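PDB 5K3H: acyl-coenzyme A oxidase acox-1.1 from Caenorhabditis elegans, which catalyses the FAD-dependent desaturation of acyl-CoA to the (2E)-enoyl-CoA, passing the electrons to oxygen to give hydrogen peroxide, in the first step of peroxisomal beta-oxidation. Local coordinates for residues B[87-92]-B[99-104]; B[219-224]-B[262-267]; B[413-418]-B[641-646]. One frame throughout, in Å; residues are numbered along the deposited sequence.

Interaction 1: B[87-92]-B[99-104]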
loop_
_atom_site.group_PDB
_atom_site.type_symbol
_atom_site.label_atom_id
_atom_site.label_comp_id
_atom_site.label_asym_id
_atom_site.label_seq_id
_atom_site.Cartn_x
_atom_site.Cartn_y
_atom_site.Cartn_z
ATOM N N SER B 87 11.821 -31.250 18.030
ATOM C CA SER B 87 12.973 -31.387 18.921
ATOM C C SER B 87 14.256 -31.708 18.186
ATOM O O SER B 87 15.340 -31.490 18.736
ATOM C CB SER B 87 12.745 -32.486 19.957
ATOM O OG SER B 87 11.784 -32.114 20.915
ATOM N N GLU B 88 14.169 -32.265 16.985
ATOM C CA GLU B 88 15.386 -32.564 16.248
ATOM C C GLU B 88 16.060 -31.326 15.695
ATOM O O GLU B 88 17.191 -31.419 15.212
ATOM C CB GLU B 88 15.049 -33.500 15.091
ATOM C CG GLU B 88 14.345 -34.772 15.531
ATOM C CD GLU B 88 13.687 -35.481 14.376
ATOM O OE1 GLU B 88 14.315 -35.571 13.294
ATOM O OE2 GLU B 88 12.555 -35.988 14.572
ATOM N N ILE B 89 15.410 -30.168 15.783
ATOM C CA ILE B 89 15.882 -28.965 15.125
ATOM C C ILE B 89 16.160 -27.850 16.123
ATOM O O ILE B 89 17.134 -27.108 15.962
ATOM C CB ILE B 89 14.868 -28.502 14.048
ATOM C CG1 ILE B 89 14.409 -29.698 13.198
ATOM C CG2 ILE B 89 15.485 -27.442 13.124
ATOM C CD1 ILE B 89 13.124 -29.458 12.402
ATOM N N ILE B 90 15.336 -27.722 17.172
ATOM C CA ILE B 90 15.418 -26.580 18.083
ATOM C C ILE B 90 15.290 -27.032 19.538
ATOM O O ILE B 90 15.020 -28.192 19.844
ATOM C CB ILE B 90 14.339 -25.499 17.804
ATOM C CG1 ILE B 90 12.937 -26.060 18.080
ATOM C CG2 ILE B 90 14.469 -24.918 16.396
ATOM C CD1 ILE B 90 11.879 -25.008 18.270
ATOM N N ASP B 91 15.522 -26.074 20.438
ATOM C CA ASP B 91 15.077 -26.162 21.816
ATOM C C ASP B 91 13.651 -25.639 21.867
ATOM O O ASP B 91 13.446 -24.422 21.738
ATOM C CB ASP B 91 15.993 -25.343 22.723
ATOM C CG ASP B 91 15.424 -25.140 24.136
ATOM O OD1 ASP B 91 16.039 -24.368 24.907
ATOM O OD2 ASP B 91 14.380 -25.745 24.485
ATOM N N PRO B 92 12.641 -26.501 22.029
ATOM C CA PRO B 92 11.246 -26.039 21.906
ATOM C C PRO B 92 10.802 -25.099 23.016
ATOM O O PRO B 92 9.686 -24.563 22.931
ATOM C CB PRO B 92 10.430 -27.340 21.926
ATOM C CG PRO B 92 11.408 -28.461 21.739
ATOM C CD PRO B 92 12.760 -27.966 22.160
ATOM N N TYR B 99 10.372 -18.986 16.795
ATOM C CA TYR B 99 9.994 -17.898 15.907
ATOM C C TYR B 99 10.700 -18.043 14.559
ATOM O O TYR B 99 10.069 -17.956 13.498
ATOM C CB TYR B 99 10.336 -16.570 16.583
ATOM C CG TYR B 99 9.879 -15.349 15.835
ATOM C CD1 TYR B 99 8.526 -15.098 15.656
ATOM C CD2 TYR B 99 10.795 -14.448 15.300
ATOM C CE1 TYR B 99 8.090 -13.991 14.985
ATOM C CE2 TYR B 99 10.366 -13.329 14.623
ATOM C CZ TYR B 99 9.009 -13.106 14.464
ATOM O OH TYR B 99 8.548 -11.998 13.773
ATOM N N HIS B 100 12.011 -18.300 14.584
ATOM C CA HIS B 100 12.758 -18.548 13.351
ATOM C C HIS B 100 12.266 -19.804 12.630
ATOM O O HIS B 100 11.996 -19.775 11.421
ATOM C CB HIS B 100 14.252 -18.646 13.669
ATOM C CG HIS B 100 15.107 -18.990 12.490
ATOM N ND1 HIS B 100 15.181 -18.194 11.367
ATOM C CD2 HIS B 100 15.988 -20.002 12.297
ATOM C CE1 HIS B 100 16.037 -18.730 10.510
ATOM N NE2 HIS B 100 16.534 -19.833 11.048
ATOM N N LEU B 101 12.124 -20.913 13.361
ATOM C CA LEU B 101 11.641 -22.149 12.760
ATOM C C LEU B 101 10.316 -21.936 12.031
ATOM O O LEU B 101 10.150 -22.367 10.882
ATOM C CB LEU B 101 11.493 -23.217 13.854
ATOM C CG LEU B 101 10.859 -24.575 13.544
ATOM C CD1 LEU B 101 11.727 -25.428 12.626
ATOM C CD2 LEU B 101 10.550 -25.301 14.854
ATOM N N ASN B 102 9.372 -21.232 12.662
ATOM C CA ASN B 102 8.089 -21.002 12.013
ATOM C C ASN B 102 8.236 -20.124 10.769
ATOM O O ASN B 102 7.557 -20.362 9.761
ATOM C CB ASN B 102 7.086 -20.414 13.010
ATOM C CG ASN B 102 6.472 -21.493 13.961
ATOM O OD1 ASN B 102 6.585 -22.716 13.731
ATOM N ND2 ASN B 102 5.836 -21.030 15.034
ATOM N N ASN B 103 9.114 -19.109 10.811
ATOM C CA ASN B 103 9.312 -18.243 9.638
ATOM C C ASN B 103 9.819 -19.034 8.436
ATOM O O ASN B 103 9.366 -18.805 7.310
ATOM C CB ASN B 103 10.314 -17.125 9.941
ATOM C CG ASN B 103 9.802 -16.115 10.928
ATOM O OD1 ASN B 103 8.602 -15.870 11.033
ATOM N ND2 ASN B 103 10.726 -15.514 11.672
ATOM N N GLU B 104 10.796 -19.932 8.657
ATOM C CA GLU B 104 11.307 -20.805 7.599
ATOM C C GLU B 104 10.219 -21.737 7.082
ATOM O O GLU B 104 10.007 -21.866 5.869
ATOM C CB GLU B 104 12.478 -21.650 8.123
ATOM C CG GLU B 104 13.819 -20.955 8.252
ATOM C CD GLU B 104 14.779 -21.287 7.110
ATOM O OE1 GLU B 104 14.497 -22.203 6.301
ATOM O OE2 GLU B 104 15.799 -20.573 6.991
#

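Interaction 2: B[219-224]-B[262-267]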
loop_
_atom_site.group_PDB
_atom_site.type_symbol
_atom_site.label_atom_id
_atom_site.label_comp_id
_atom_site.label_asym_id
_atom_site.label_seq_id
_atom_site.Cartn_x
_atom_site.Cartn_y
_atom_site.Cartn_z
ATOM N N MET B 219 -12.941 -19.289 29.741
ATOM C CA MET B 219 -12.606 -20.417 28.887
ATOM C C MET B 219 -13.904 -20.958 28.313
ATOM O O MET B 219 -14.853 -21.203 29.058
ATOM C CB MET B 219 -11.852 -21.492 29.676
ATOM C CG MET B 219 -11.503 -22.724 28.859
ATOM S SD MET B 219 -10.445 -22.348 27.430
ATOM C CE MET B 219 -8.901 -22.111 28.277
ATOM N N VAL B 220 -13.974 -21.084 26.985
ATOM C CA VAL B 220 -15.204 -21.453 26.298
ATOM C C VAL B 220 -14.944 -22.584 25.309
ATOM O O VAL B 220 -14.152 -22.417 24.377
ATOM C CB VAL B 220 -15.847 -20.259 25.568
ATOM C CG1 VAL B 220 -17.170 -20.677 24.933
ATOM C CG2 VAL B 220 -16.062 -19.104 26.517
ATOM N N PRO B 221 -15.543 -23.767 25.492
ATOM C CA PRO B 221 -15.507 -24.779 24.428
ATOM C C PRO B 221 -16.416 -24.381 23.288
ATOM O O PRO B 221 -17.556 -23.954 23.500
ATOM C CB PRO B 221 -16.004 -26.057 25.110
ATOM C CG PRO B 221 -16.727 -25.612 26.308
ATOM C CD PRO B 221 -16.197 -24.263 26.718
ATOM N N LEU B 222 -15.905 -24.550 22.073
ATOM C CA LEU B 222 -16.593 -24.132 20.859
ATOM C C LEU B 222 -17.084 -25.287 20.012
ATOM O O LEU B 222 -18.164 -25.198 19.433
ATOM C CB LEU B 222 -15.661 -23.273 19.993
ATOM C CG LEU B 222 -14.963 -22.117 20.683
ATOM C CD1 LEU B 222 -13.945 -21.502 19.717
ATOM C CD2 LEU B 222 -16.006 -21.125 21.164
ATOM N N ARG B 223 -16.283 -26.340 19.886
ATOM C CA ARG B 223 -16.581 -27.490 19.048
ATOM C C ARG B 223 -16.307 -28.766 19.828
ATOM O O ARG B 223 -15.475 -28.795 20.741
ATOM C CB ARG B 223 -15.746 -27.492 17.760
ATOM C CG ARG B 223 -16.039 -26.339 16.820
ATOM C CD ARG B 223 -14.968 -26.237 15.739
ATOM N NE ARG B 223 -15.229 -25.165 14.781
ATOM C CZ ARG B 223 -15.876 -25.315 13.628
ATOM N NH1 ARG B 223 -16.326 -26.515 13.268
ATOM N NH2 ARG B 223 -16.062 -24.267 12.830
ATOM N N ASP B 224 -17.050 -29.812 19.482
ATOM C CA ASP B 224 -16.848 -31.120 20.089
ATOM C C ASP B 224 -15.445 -31.641 19.805
ATOM O O ASP B 224 -14.973 -31.589 18.669
ATOM C CB ASP B 224 -17.890 -32.092 19.565
ATOM C CG ASP B 224 -17.743 -33.465 20.166
ATOM O OD1 ASP B 224 -17.182 -34.367 19.484
ATOM O OD2 ASP B 224 -18.182 -33.626 21.327
ATOM N N ARG B 262 -19.223 -22.121 36.445
ATOM C CA ARG B 262 -18.696 -20.949 37.130
ATOM C C ARG B 262 -17.180 -20.861 37.016
ATOM O O ARG B 262 -16.622 -19.770 36.828
ATOM C CB ARG B 262 -19.085 -20.970 38.612
ATOM C CG ARG B 262 -18.742 -19.667 39.328
ATOM C CD ARG B 262 -18.900 -19.706 40.819
ATOM N NE ARG B 262 -17.727 -20.228 41.518
ATOM C CZ ARG B 262 -17.594 -21.482 41.938
ATOM N NH1 ARG B 262 -18.576 -22.358 41.738
ATOM N NH2 ARG B 262 -16.489 -21.852 42.576
ATOM N N THR B 263 -16.492 -21.999 37.131
ATOM C CA THR B 263 -15.034 -22.013 37.179
ATOM C C THR B 263 -14.378 -21.863 35.808
ATOM O O THR B 263 -13.143 -21.887 35.736
ATOM C CB THR B 263 -14.546 -23.304 37.842
ATOM O OG1 THR B 263 -15.159 -24.425 37.190
ATOM C CG2 THR B 263 -14.894 -23.321 39.329
ATOM N N ASN B 264 -15.159 -21.687 34.728
ATOM C CA ASN B 264 -14.586 -21.280 33.444
ATOM C C ASN B 264 -14.285 -19.790 33.379
ATOM O O ASN B 264 -13.629 -19.366 32.426
ATOM C CB ASN B 264 -15.490 -21.652 32.268
ATOM C CG ASN B 264 -15.388 -23.116 31.883
ATOM O OD1 ASN B 264 -15.277 -23.986 32.735
ATOM N ND2 ASN B 264 -15.421 -23.388 30.587
ATOM N N LEU B 265 -14.773 -18.993 34.333
ATOM C CA LEU B 265 -14.256 -17.649 34.534
ATOM C C LEU B 265 -12.796 -17.742 34.958
ATOM O O LEU B 265 -12.480 -18.420 35.939
ATOM C CB LEU B 265 -15.070 -16.916 35.606
ATOM C CG LEU B 265 -14.483 -15.604 36.169
ATOM C CD1 LEU B 265 -14.566 -14.469 35.151
ATOM C CD2 LEU B 265 -15.125 -15.179 37.483
ATOM N N LEU B 266 -11.901 -17.096 34.202
ATOM C CA LEU B 266 -10.474 -17.119 34.523
ATOM C C LEU B 266 -10.240 -16.283 35.780
ATOM O O LEU B 266 -10.521 -15.077 35.792
ATOM C CB LEU B 266 -9.657 -16.584 33.346
ATOM C CG LEU B 266 -9.832 -17.343 32.013
ATOM C CD1 LEU B 266 -8.803 -16.921 30.978
ATOM C CD2 LEU B 266 -9.810 -18.862 32.224
ATOM N N MET B 267 -9.734 -16.915 36.843
ATOM C CA MET B 267 -9.842 -16.343 38.184
ATOM C C MET B 267 -8.498 -16.189 38.896
ATOM O O MET B 267 -8.418 -16.306 40.121
ATOM C CB MET B 267 -10.785 -17.189 39.038
ATOM C CG MET B 267 -12.248 -16.944 38.759
ATOM S SD MET B 267 -13.340 -17.848 39.872
ATOM C CE MET B 267 -13.637 -19.344 38.943
#

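Interaction 3: B[413-418]-B[641-646]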
loop_
_atom_site.group_PDB
_atom_site.type_symbol
_atom_site.label_atom_id
_atom_site.label_comp_id
_atom_site.label_asym_id
_atom_site.label_seq_id
_atom_site.Cartn_x
_atom_site.Cartn_y
_atom_site.Cartn_z
ATOM N N GLY B 413 8.208 -5.758 -9.800
ATOM C CA GLY B 413 7.779 -5.786 -8.415
ATOM C C GLY B 413 6.312 -6.072 -8.248
ATOM O O GLY B 413 5.879 -6.428 -7.136
ATOM N N TYR B 414 5.534 -5.921 -9.325
ATOM C CA TYR B 414 4.098 -6.161 -9.295
ATOM C C TYR B 414 3.771 -7.643 -9.302
ATOM O O TYR B 414 2.653 -8.031 -8.957
ATOM C CB TYR B 414 3.459 -5.496 -10.509
ATOM C CG TYR B 414 1.991 -5.219 -10.394
ATOM C CD1 TYR B 414 1.532 -4.143 -9.660
ATOM C CD2 TYR B 414 1.052 -6.013 -11.047
ATOM C CE1 TYR B 414 0.175 -3.870 -9.558
ATOM C CE2 TYR B 414 -0.318 -5.741 -10.952
ATOM C CZ TYR B 414 -0.742 -4.666 -10.210
ATOM O OH TYR B 414 -2.080 -4.371 -10.098
ATOM N N SER B 415 4.726 -8.466 -9.694
ATOM C CA SER B 415 4.552 -9.903 -9.729
ATOM C C SER B 415 4.548 -10.483 -8.323
ATOM O O SER B 415 5.149 -9.925 -7.393
ATOM C CB SER B 415 5.686 -10.528 -10.548
ATOM O OG SER B 415 5.604 -11.945 -10.561
ATOM N N MET B 416 3.847 -11.610 -8.156
ATOM C CA MET B 416 4.047 -12.321 -6.898
ATOM C C MET B 416 5.421 -12.963 -6.822
ATOM O O MET B 416 5.767 -13.533 -5.780
ATOM C CB MET B 416 2.979 -13.370 -6.653
ATOM C CG MET B 416 1.583 -12.815 -6.443
ATOM S SD MET B 416 1.413 -11.476 -5.231
ATOM C CE MET B 416 2.234 -12.196 -3.804
ATOM N N ALA B 417 6.197 -12.915 -7.905
ATOM C CA ALA B 417 7.582 -13.376 -7.863
ATOM C C ALA B 417 8.485 -12.467 -7.027
ATOM O O ALA B 417 9.588 -12.891 -6.649
ATOM C CB ALA B 417 8.133 -13.514 -9.287
ATOM N N SER B 418 8.076 -11.213 -6.776
ATOM C CA SER B 418 8.825 -10.355 -5.862
ATOM C C SER B 418 8.454 -10.639 -4.411
ATOM O O SER B 418 9.291 -10.481 -3.514
ATOM C CB SER B 418 8.559 -8.898 -6.164
ATOM O OG SER B 418 7.353 -8.529 -5.527
ATOM N N PHE B 641 11.945 -16.818 -15.239
ATOM C CA PHE B 641 11.403 -17.547 -16.380
ATOM C C PHE B 641 10.858 -18.910 -15.952
ATOM O O PHE B 641 9.723 -19.267 -16.292
ATOM C CB PHE B 641 12.499 -17.691 -17.430
ATOM C CG PHE B 641 12.019 -18.196 -18.752
ATOM C CD1 PHE B 641 10.711 -17.958 -19.169
ATOM C CD2 PHE B 641 12.883 -18.887 -19.597
ATOM C CE1 PHE B 641 10.264 -18.431 -20.395
ATOM C CE2 PHE B 641 12.450 -19.356 -20.826
ATOM C CZ PHE B 641 11.137 -19.131 -21.223
ATOM N N LYS B 642 11.622 -19.664 -15.147
ATOM C CA LYS B 642 11.109 -20.929 -14.622
ATOM C C LYS B 642 9.847 -20.718 -13.801
ATOM O O LYS B 642 8.872 -21.475 -13.939
ATOM C CB LYS B 642 12.153 -21.643 -13.757
ATOM C CG LYS B 642 13.272 -22.313 -14.521
ATOM C CD LYS B 642 14.177 -23.154 -13.592
ATOM C CE LYS B 642 15.331 -23.824 -14.393
ATOM N NZ LYS B 642 16.698 -23.316 -14.055
ATOM N N TRP B 643 9.870 -19.727 -12.897
ATOM C CA TRP B 643 8.719 -19.448 -12.043
ATOM C C TRP B 643 7.459 -19.175 -12.868
ATOM O O TRP B 643 6.354 -19.594 -12.493
ATOM C CB TRP B 643 9.056 -18.266 -11.122
ATOM C CG TRP B 643 8.066 -18.030 -10.026
ATOM C CD1 TRP B 643 8.082 -18.578 -8.766
ATOM C CD2 TRP B 643 6.923 -17.182 -10.077
ATOM N NE1 TRP B 643 7.006 -18.134 -8.043
ATOM C CE2 TRP B 643 6.283 -17.267 -8.819
ATOM C CE3 TRP B 643 6.378 -16.348 -11.060
ATOM C CZ2 TRP B 643 5.122 -16.547 -8.523
ATOM C CZ3 TRP B 643 5.234 -15.636 -10.763
ATOM C CH2 TRP B 643 4.616 -15.742 -9.507
ATOM N N ALA B 644 7.596 -18.414 -13.957
ATOM C CA ALA B 644 6.478 -18.168 -14.870
ATOM C C ALA B 644 6.058 -19.443 -15.593
ATOM O O ALA B 644 4.872 -19.795 -15.616
ATOM C CB ALA B 644 6.856 -17.084 -15.883
ATOM N N LYS B 645 7.023 -20.144 -16.200
ATOM C CA LYS B 645 6.690 -21.314 -17.009
ATOM C C LYS B 645 5.965 -22.385 -16.202
ATOM O O LYS B 645 5.128 -23.108 -16.751
ATOM C CB LYS B 645 7.954 -21.889 -17.650
ATOM C CG LYS B 645 8.360 -21.141 -18.913
ATOM C CD LYS B 645 9.498 -21.839 -19.639
ATOM C CE LYS B 645 10.726 -21.876 -18.745
ATOM N NZ LYS B 645 11.938 -22.382 -19.422
ATOM N N GLU B 646 6.264 -22.497 -14.906
ATOM C CA GLU B 646 5.695 -23.520 -14.034
ATOM C C GLU B 646 4.451 -23.051 -13.276
ATOM O O GLU B 646 3.929 -23.796 -12.434
ATOM C CB GLU B 646 6.781 -24.010 -13.062
ATOM C CG GLU B 646 7.931 -24.746 -13.769
ATOM C CD GLU B 646 9.133 -25.008 -12.861
ATOM O OE1 GLU B 646 9.004 -24.766 -11.642
ATOM O OE2 GLU B 646 10.204 -25.463 -13.358
#

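Interaction 1: B[87-92]-B[99-104]
I89 and I90 pack against L101 inside a helix-loop-helix connection of the N-terminal helical part of this acyl-CoA oxidase. The two isoleucines sit in the loop that leaves helix 68-85, and L101 lies one turn into helix 97-105, the next helix along, so the loop folds back onto the helix it leads into. The contact is buried and purely apolar. At its closest the backbones stand 7.9 Å apart, between the CA atoms of I90 and L101, a spacing that branched aliphatic side chains fill.

L101 is the shared partner, and it divides its two methyls between the isoleucines. With CG anti to its backbone N (chi1 173°), the leucine reaches out from the helix and opens its fork at the loop. L101 CD2 goes to I90, while L101 CD1 makes a looser touch with I89 CD1, 4.3 Å away. I90 and L101 cross at about a right angle, and the isoleucine meets the leucine with its longer branch. Rotation about chi1 (65°) places CG1 between the backbone N and the carbonyl carbon, and the branch then runs on nearly straight to CD1.

I47 of helix 38-52 touches both isoleucines, while L82 of helix 68-85 touches L101, so three helices and a loop meet here. Polar groups fix the surroundings: R43 bonds to the carbonyl of I89, E97 takes the N-H of D91, and E104 forms a salt bridge with R623. Regular turns keep L101 in place, E104 N bonding to H100 O at 3.0 Å. The tightest point is I90 CD1 against L101 CD2, 3.7 Å apart, with I90 CG1 following at 4.1 Å from the same CD2 methyl.

Interaction 2: B[219-224]-B[262-267]
N264 clasps the backbone of M219 with two hydrogen bonds, one from its main chain and one from its side chain. M219 N gives its proton to N264 O at 2.8 Å, tilted somewhat from the plane of that carbonyl. The return bond is set differently: N264 ND2 reaches M219 O at 2.7 Å from above the carbonyl plane, 48° out of it, and the acceptor itself is tilted from the amide plane of N264. Chi1 (-79°) keeps CG beside the asparagine's own backbone N, and from there the carboxamide extends to the strand. P221 and N264 come at each other from opposite directions, CD of the proline lying 4.0 Å from ND2 of the asparagine.

M219 starts toward N264 and then bends at chi2 and chi3, so the far end turns off; the side chain also packs on F120 and L124 of helix 114-127. L266 CD2 meets M219 CB at 4.2 Å. With an alanine here in place of N264 the main-chain bond could persist, but M219 O would probably lose its ND2 partner and a gap would open beside P221.

Q132 ties down T263, L265 and M267, holding the segment 262-267 at the strand. V220 bonds to A200 of strand 199-208, whereas M219 bonds to N264 and T217 to L266. This is how the end of a beta strand is fastened in the central beta domain of the acyl-CoA dehydrogenase/oxidase fold: a neighbouring strand takes one set of its backbone groups, and a loop with a short 3-10 turn takes the other.

Interaction 3: B[413-418]-B[641-646]
A417 makes a CH-pi contact with W643, a buried loop-on-helix junction between two helical parts of the chain. The loop 413-418 runs from helix 382-408 to helix 420-428 in the C-alpha1 region, and W643 comes from helix 636-645, more than two hundred residues later in the sequence. A417 CB lies over the face of the six-membered ring of W643, 3.8 Å from its centroid and 12° off the normal. The A417 backbone N is over the face too, 3.6 Å from W643 CH2 at the outer end of the indole.

Two neighbours in the loop complete the cradle around that end. S415 OG approaches W643 CZ3 obliquely at 3.7 Å, and M416 brings its CB to 4.1 Å from W643 CH2 before its chain bends away. W643 reaches them because CG is anti to the backbone N (chi1 -169°), which sends the indole outward from the helix with the benzo ring leading.

The loop keeps its shape through an ST turn. A417 N donates to S415 OG at 2.9 Å and 164°, so this N-H is spent on the serine although the nitrogen sits above the ring. The same bond fixes the hydroxyl oxygen next to the indole. The loop also lies near G411, which probably contributes to the FAD site, as in related enzymes.

Around the junction, A417 makes backbone bonds with V628 and L629, and Y65 meets the W643 ring while bonding to its carbonyl. M416 rests against S421 and E422 of helix 420-428. The second subunit borders both the loop and helix 636-645, its K242 packing on M416 and its I239 on W643.

In the fold
The three contacts follow one another along the chain in series, each closing before the next opens, and none touches another. Interaction 1 lies in the N-terminal helices, interaction 2 in the central beta domain, and interaction 3 joins the C-alpha1 region to the C-terminal helical region. Interactions 1 and 3 are the nearest pair, their centres 29 Å apart. Interactions 2 and 3 are the farthest, at 47 Å between centres. Interaction 1 is local, its segment ends 7 residues apart; interaction 2 spans 38 residues and interaction 3 spans 223, so their reach along the sequence grows in chain order. At interaction 3 the second subunit packs directly on touching residues.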